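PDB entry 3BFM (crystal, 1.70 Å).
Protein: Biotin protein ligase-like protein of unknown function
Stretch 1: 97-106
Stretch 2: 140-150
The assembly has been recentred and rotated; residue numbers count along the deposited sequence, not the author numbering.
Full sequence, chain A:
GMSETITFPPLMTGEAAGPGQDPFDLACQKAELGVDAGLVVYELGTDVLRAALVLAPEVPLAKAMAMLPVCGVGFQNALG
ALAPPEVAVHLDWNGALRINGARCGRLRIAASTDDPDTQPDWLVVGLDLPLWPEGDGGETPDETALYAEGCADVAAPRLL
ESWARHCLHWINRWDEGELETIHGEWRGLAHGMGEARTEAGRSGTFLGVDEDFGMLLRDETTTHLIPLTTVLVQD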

ATOM      1  N   LEU A  97       6.822  12.261  22.032  1.00 18.09           N
ATOM      2  CA  LEU A  97       5.473  11.888  22.399  1.00 15.90           C
ATOM      3  C   LEU A  97       5.260  12.184  23.870  1.00 18.66           C
ATOM      4  O   LEU A  97       6.191  12.068  24.640  1.00 17.07           O
ATOM      5  N   ARG A  98       4.040  12.541  24.256  1.00 19.57           N
ATOM      6  CA  ARG A  98       3.716  12.706  25.657  1.00 22.24           C
ATOM      7  C   ARG A  98       2.487  11.929  25.999  1.00 20.48           C
ATOM      8  O   ARG A  98       1.505  11.960  25.267  1.00 22.92           O
ATOM      9  N   ILE A  99       2.557  11.207  27.115  1.00 20.10           N
ATOM     10  CA  ILE A  99       1.413  10.450  27.604  1.00 21.37           C
ATOM     11  C   ILE A  99       1.126  10.949  29.000  1.00 21.09           C
ATOM     12  O   ILE A  99       2.034  10.993  29.834  1.00 23.77           O
ATOM     13  N   ASN A 100      -0.119  11.370  29.217  1.00 24.60           N
ATOM     14  CA  ASN A 100      -0.528  12.057  30.453  1.00 24.25           C
ATOM     15  C   ASN A 100       0.465  13.143  30.856  1.00 25.33           C
ATOM     16  O   ASN A 100       0.806  13.290  32.028  1.00 29.70           O
ATOM     17  N   GLY A 101       0.943  13.906  29.874  1.00 25.18           N
ATOM     18  CA  GLY A 101       1.823  15.039  30.096  1.00 27.48           C
ATOM     19  C   GLY A 101       3.300  14.738  30.221  1.00 27.25           C
ATOM     20  O   GLY A 101       4.107  15.666  30.271  1.00 30.40           O
ATOM     21  N   ALA A 102       3.661  13.460  30.266  1.00 24.98           N
ATOM     22  CA  ALA A 102       5.039  13.026  30.452  1.00 24.68           C
ATOM     23  C   ALA A 102       5.646  12.479  29.168  1.00 25.03           C
ATOM     24  O   ALA A 102       5.001  11.740  28.431  1.00 21.48           O
ATOM     25  N   ARG A 103       6.905  12.829  28.948  1.00 21.07           N
ATOM     26  CA  ARG A 103       7.666  12.369  27.798  1.00 21.38           C
ATOM     27  C   ARG A 103       7.750  10.856  27.839  1.00 24.28           C
ATOM     28  O   ARG A 103       8.125  10.284  28.855  1.00 22.21           O
ATOM     29  N   CYS A 104       7.362  10.226  26.733  1.00 23.19           N
ATOM     30  CA  CYS A 104       7.161   8.783  26.686  1.00 21.67           C
ATOM     31  C   CYS A 104       7.320   8.383  25.226  1.00 20.49           C
ATOM     32  O   CYS A 104       6.350   8.197  24.511  1.00 22.57           O
ATOM     33  N   GLY A 105       8.560   8.342  24.791  1.00 20.52           N
ATOM     34  CA  GLY A 105       8.861   7.949  23.414  1.00 20.86           C
ATOM     35  C   GLY A 105       8.917   9.085  22.425  1.00 20.33           C
ATOM     36  O   GLY A 105       8.819  10.273  22.764  1.00 16.74           O
ATOM     37  N   ARG A 106       9.086   8.723  21.169  1.00 15.89           N
ATOM     38  CA  ARG A 106       9.245   9.747  20.130  1.00 17.32           C
ATOM     39  C   ARG A 106       9.076   9.134  18.771  1.00 16.57           C
ATOM     40  O   ARG A 106       9.265   7.907  18.579  1.00 19.01           O
ATOM     41  N   THR A 140      18.317   8.751  29.229  1.00 52.55           N
ATOM     42  CA  THR A 140      17.052   8.770  28.502  1.00 49.82           C
ATOM     43  C   THR A 140      16.305  10.079  28.718  1.00 45.57           C
ATOM     44  O   THR A 140      16.308  10.624  29.830  1.00 45.13           O
ATOM     45  N   PRO A 141      15.635  10.579  27.665  1.00 40.29           N
ATOM     46  CA  PRO A 141      14.749  11.711  27.845  1.00 37.78           C
ATOM     47  C   PRO A 141      13.392  11.301  28.444  1.00 33.33           C
ATOM     48  O   PRO A 141      12.624  12.148  28.866  1.00 32.39           O
ATOM     49  N   ASP A 142      13.081  10.010  28.478  1.00 31.85           N
ATOM     50  CA  ASP A 142      11.727   9.585  28.863  1.00 30.97           C
ATOM     51  C   ASP A 142      11.449   9.759  30.343  1.00 30.88           C
ATOM     52  O   ASP A 142      12.268   9.399  31.166  1.00 34.00           O
ATOM     53  N   GLU A 143      10.266  10.257  30.666  1.00 29.51           N
ATOM     54  CA  GLU A 143       9.832  10.462  32.040  1.00 30.20           C
ATOM     55  C   GLU A 143       8.864   9.388  32.538  1.00 31.66           C
ATOM     56  O   GLU A 143       8.661   9.243  33.744  1.00 31.32           O
ATOM     57  N   THR A 144       8.262   8.633  31.622  1.00 26.55           N
ATOM     58  CA  THR A 144       7.364   7.548  31.991  1.00 27.02           C
ATOM     59  C   THR A 144       7.468   6.460  30.925  1.00 25.16           C
ATOM     60  O   THR A 144       8.370   6.478  30.095  1.00 24.47           O
ATOM     61  N   ALA A 145       6.551   5.508  30.983  1.00 25.62           N
ATOM     62  CA  ALA A 145       6.492   4.416  30.035  1.00 23.64           C
ATOM     63  C   ALA A 145       5.027   4.049  29.930  1.00 22.49           C
ATOM     64  O   ALA A 145       4.251   4.283  30.860  1.00 21.62           O
ATOM     65  N   LEU A 146       4.648   3.463  28.804  1.00 21.64           N
ATOM     66  CA  LEU A 146       3.256   3.205  28.488  1.00 20.61           C
ATOM     67  C   LEU A 146       2.510   2.443  29.568  1.00 22.78           C
ATOM     68  O   LEU A 146       1.403   2.823  29.935  1.00 20.97           O
ATOM     69  N   TYR A 147       3.114   1.362  30.064  1.00 19.46           N
ATOM     70  CA  TYR A 147       2.434   0.494  31.010  1.00 20.09           C
ATOM     71  C   TYR A 147       2.461   1.094  32.409  1.00 25.23           C
ATOM     72  O   TYR A 147       1.765   0.615  33.307  1.00 26.89           O
ATOM     73  N   ALA A 148       3.256   2.141  32.588  1.00 24.62           N
ATOM     74  CA  ALA A 148       3.220   2.918  33.818  1.00 26.62           C
ATOM     75  C   ALA A 148       2.033   3.889  33.823  1.00 30.65           C
ATOM     76  O   ALA A 148       1.669   4.399  34.879  1.00 31.70           O
ATOM     77  N   GLU A 149       1.421   4.125  32.663  1.00 28.74           N
ATOM     78  CA  GLU A 149       0.407   5.189  32.499  1.00 31.01           C
ATOM     79  C   GLU A 149      -1.006   4.696  32.284  1.00 32.61           C
ATOM     80  O   GLU A 149      -1.814   5.387  31.665  1.00 35.65           O
ATOM     81  N   GLY A 150      -1.301   3.499  32.779  1.00 34.22           N
ATOM     82  CA  GLY A 150      -2.643   2.955  32.715  1.00 35.26           C
ATOM     83  C   GLY A 150      -3.012   2.152  31.486  1.00 36.64           C
ATOM     84  O   GLY A 150      -4.201   1.888  31.273  1.00 36.48           O
TER

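A β-hairpin often recruits a neighbouring loop by offering it unpaired backbone groups, and the loop answers with carboxylates as well as with its own amides. The hairpin 97-106 and the segment 140-150 of this biotin protein ligase-like protein illustrate the principle, burying 596 Å² between them, both sides summed.

Leu97 makes no contact with the segment; its backbone pairs with Cys104 and Gly105 across the hairpin. Arg98 leaves the strand sideways, chi1 m, but its long chain curls over the turn. There Arg98 NH1 donates to Gly101 O at 2.9 Å and meets Glu143 OE1 at 3.2 Å in a salt bridge whose hydrogen bond is weak, the N-H pointing poorly at the oxygen. Ile99 (m, t) points toward the segment and makes an apolar contact: its CD1 lies 3.3 Å from CD1 of Leu146 (t, p), and its CG2 sits 3.8 Å from Glu149 CB.

Asn100, in the type I' turn, also points toward the segment with chi1 m. Asn100 ND2 donates to Glu149 OE1 at 2.7 Å, almost linearly, and weakly to Glu149 O at 3.4 Å. The m, m rotamer of Glu149 folds its carboxylate back, so that OE2 can accept from Thr144 OG1 at 2.5 Å; one acid thus ties the turn to its own loop. Gly101 follows with positive phi, a conformation that favours glycine. Ala102 points toward the segment, and its CB lies 3.6 Å from CG2 of Thr144 (chi1 t).

Arg103 is the hub, with 94 Å² covered by the segment. Arg103 N donates to Glu143 OE1 at 3.0 Å, while Arg103 O accepts from Glu143 N at 2.8 Å and Thr144 N at 3.2 Å. Glu143, with chi1 m and chi2 t, therefore grips this residue through both backbone and side chain. The Arg103 side chain (t, p, t) sends NE to Gly105 O at 3.0 Å, and Pro141 CG lies over one guanidinium face, 3.5 Å from NH2. A water accepts from Arg103 NH2 at 3.0 Å and donates to Asp142 OD1 at 2.7 Å, linking opposite charges that form no direct salt bridge.

Cys104, chi1 t, is buried and packs its CB 3.6 Å from Thr144 CG2 and its SG 3.6 Å from Ala145 CA. Gly105 N then donates to Asp142 OD1 at 2.9 Å, an oxygen brought within reach by the m rotamer of Asp142. Arg106 points toward the segment, yet its CD comes no nearer than 6.0 Å to Pro141 CG.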

ATOM      1  CB  LEU A  97       5.215  10.375  22.114  1.00 18.51           C
ATOM      2  CG  LEU A  97       5.239   9.953  20.650  1.00 22.38           C
ATOM      3  CD1 LEU A  97       5.237   8.385  20.432  1.00 19.84           C
ATOM      4  CD2 LEU A  97       4.063  10.580  19.905  1.00 23.50           C
ATOM      5  CB  ARG A  98       3.487  14.174  26.024  1.00 23.88           C
ATOM      6  CG  ARG A  98       4.723  15.053  25.840  1.00 27.94           C
ATOM      7  CD  ARG A  98       4.774  16.196  26.830  1.00 30.77           C
ATOM      8  NE  ARG A  98       6.124  16.750  26.804  1.00 27.83           N
ATOM      9  CZ  ARG A  98       6.978  16.819  27.826  1.00 37.89           C
ATOM     10  NH1 ARG A  98       6.642  16.470  29.068  1.00 34.59           N
ATOM     11  NH2 ARG A  98       8.189  17.325  27.609  1.00 47.85           N
ATOM     12  CB  ILE A  99       1.683   8.914  27.536  1.00 22.10           C
ATOM     13  CG1 ILE A  99       1.858   8.527  26.057  1.00 25.22           C
ATOM     14  CG2 ILE A  99       0.553   8.151  28.151  1.00 26.70           C
ATOM     15  CD1 ILE A  99       2.139   7.020  25.782  1.00 27.75           C
ATOM     16  CB  ASN A 100      -0.703  11.017  31.571  1.00 25.09           C
ATOM     17  CG  ASN A 100      -1.769   9.972  31.254  1.00 25.03           C
ATOM     18  OD1 ASN A 100      -2.797  10.265  30.646  1.00 27.87           O
ATOM     19  ND2 ASN A 100      -1.519   8.738  31.670  1.00 32.13           N
ATOM     20  CB  ALA A 102       5.115  11.968  31.523  1.00 24.41           C
ATOM     21  CB  ARG A 103       9.055  12.961  27.814  1.00 23.26           C
ATOM     22  CG  ARG A 103       9.970  12.525  26.707  1.00 21.07           C
ATOM     23  CD  ARG A 103       9.458  12.862  25.237  1.00 18.19           C
ATOM     24  NE  ARG A 103      10.391  12.229  24.326  1.00 22.49           N
ATOM     25  CZ  ARG A 103      11.566  12.722  23.969  1.00 27.27           C
ATOM     26  NH1 ARG A 103      11.956  13.941  24.342  1.00 27.15           N
ATOM     27  NH2 ARG A 103      12.357  11.991  23.212  1.00 24.09           N
ATOM     28  CB  CYS A 104       5.779   8.410  27.197  1.00 21.09           C
ATOM     29  SG  CYS A 104       5.492   6.597  27.317  1.00 23.09           S
ATOM     30  CB  ARG A 106      10.616  10.386  20.195  1.00 16.97           C
ATOM     31  CG  ARG A 106      11.671   9.411  20.024  1.00 18.96           C
ATOM     32  CD  ARG A 106      13.054   9.997  19.912  1.00 27.05           C
ATOM     33  NE  ARG A 106      14.004   8.891  19.814  1.00 34.69           N
ATOM     34  CZ  ARG A 106      15.325   9.040  19.666  1.00 42.95           C
ATOM     35  NH1 ARG A 106      15.865  10.256  19.575  1.00 39.31           N
ATOM     36  NH2 ARG A 106      16.099   7.958  19.599  1.00 40.82           N
ATOM     37  CB  THR A 140      16.121   7.615  28.951  1.00 50.78           C
ATOM     38  OG1 THR A 140      14.970   7.565  28.104  1.00 53.29           O
ATOM     39  CG2 THR A 140      15.667   7.797  30.411  1.00 52.58           C
ATOM     40  CB  PRO A 141      14.574  12.244  26.411  1.00 38.07           C
ATOM     41  CG  PRO A 141      14.747  11.069  25.546  1.00 42.08           C
ATOM     42  CD  PRO A 141      15.664  10.113  26.264  1.00 40.93           C
ATOM     43  CB  ASP A 142      11.504   8.112  28.482  1.00 31.10           C
ATOM     44  CG  ASP A 142      11.595   7.875  26.974  1.00 34.32           C
ATOM     45  OD1 ASP A 142      11.077   8.708  26.193  1.00 30.19           O
ATOM     46  OD2 ASP A 142      12.201   6.854  26.581  1.00 36.93           O
ATOM     47  CB  GLU A 143       9.193  11.848  32.151  1.00 30.63           C
ATOM     48  CG  GLU A 143      10.091  12.931  31.609  1.00 33.59           C
ATOM     49  CD  GLU A 143       9.435  14.316  31.516  1.00 35.27           C
ATOM     50  OE1 GLU A 143       8.286  14.464  31.023  1.00 31.21           O
ATOM     51  OE2 GLU A 143      10.123  15.280  31.914  1.00 53.69           O
ATOM     52  CB  THR A 144       5.911   8.039  32.144  1.00 26.10           C
ATOM     53  OG1 THR A 144       5.101   7.030  32.773  1.00 29.55           O
ATOM     54  CG2 THR A 144       5.302   8.419  30.803  1.00 27.80           C
ATOM     55  CB  ALA A 145       7.315   3.229  30.497  1.00 20.40           C
ATOM     56  CB  LEU A 146       3.124   2.415  27.186  1.00 22.97           C
ATOM     57  CG  LEU A 146       1.716   2.423  26.575  1.00 26.77           C
ATOM     58  CD1 LEU A 146       1.341   3.785  26.041  1.00 32.85           C
ATOM     59  CD2 LEU A 146       1.700   1.361  25.469  1.00 33.84           C
ATOM     60  CB  TYR A 147       3.015  -0.929  30.984  1.00 18.47           C
ATOM     61  CG  TYR A 147       2.766  -1.650  29.689  1.00 15.65           C
ATOM     62  CD1 TYR A 147       1.632  -1.402  28.929  1.00 26.74           C
ATOM     63  CD2 TYR A 147       3.638  -2.630  29.235  1.00 16.72           C
ATOM     64  CE1 TYR A 147       1.420  -2.057  27.745  1.00 28.24           C
ATOM     65  CE2 TYR A 147       3.432  -3.303  28.053  1.00 22.60           C
ATOM     66  CZ  TYR A 147       2.316  -3.031  27.310  1.00 24.31           C
ATOM     67  OH  TYR A 147       2.115  -3.716  26.117  1.00 22.83           O
ATOM     68  CB  ALA A 148       4.555   3.681  34.019  1.00 26.47           C
ATOM     69  CB  GLU A 149       0.802   6.092  31.317  1.00 30.32           C
ATOM     70  CG  GLU A 149       2.051   6.897  31.581  1.00 35.62           C
ATOM     71  CD  GLU A 149       1.885   7.841  32.778  1.00 34.28           C
ATOM     72  OE1 GLU A 149       0.740   8.272  33.039  1.00 33.62           O
ATOM     73  OE2 GLU A 149       2.904   8.132  33.441  1.00 37.49           O
TER
HETATM   74  O   HOH W   1      11.982   9.078  23.669  1.00 27.31           O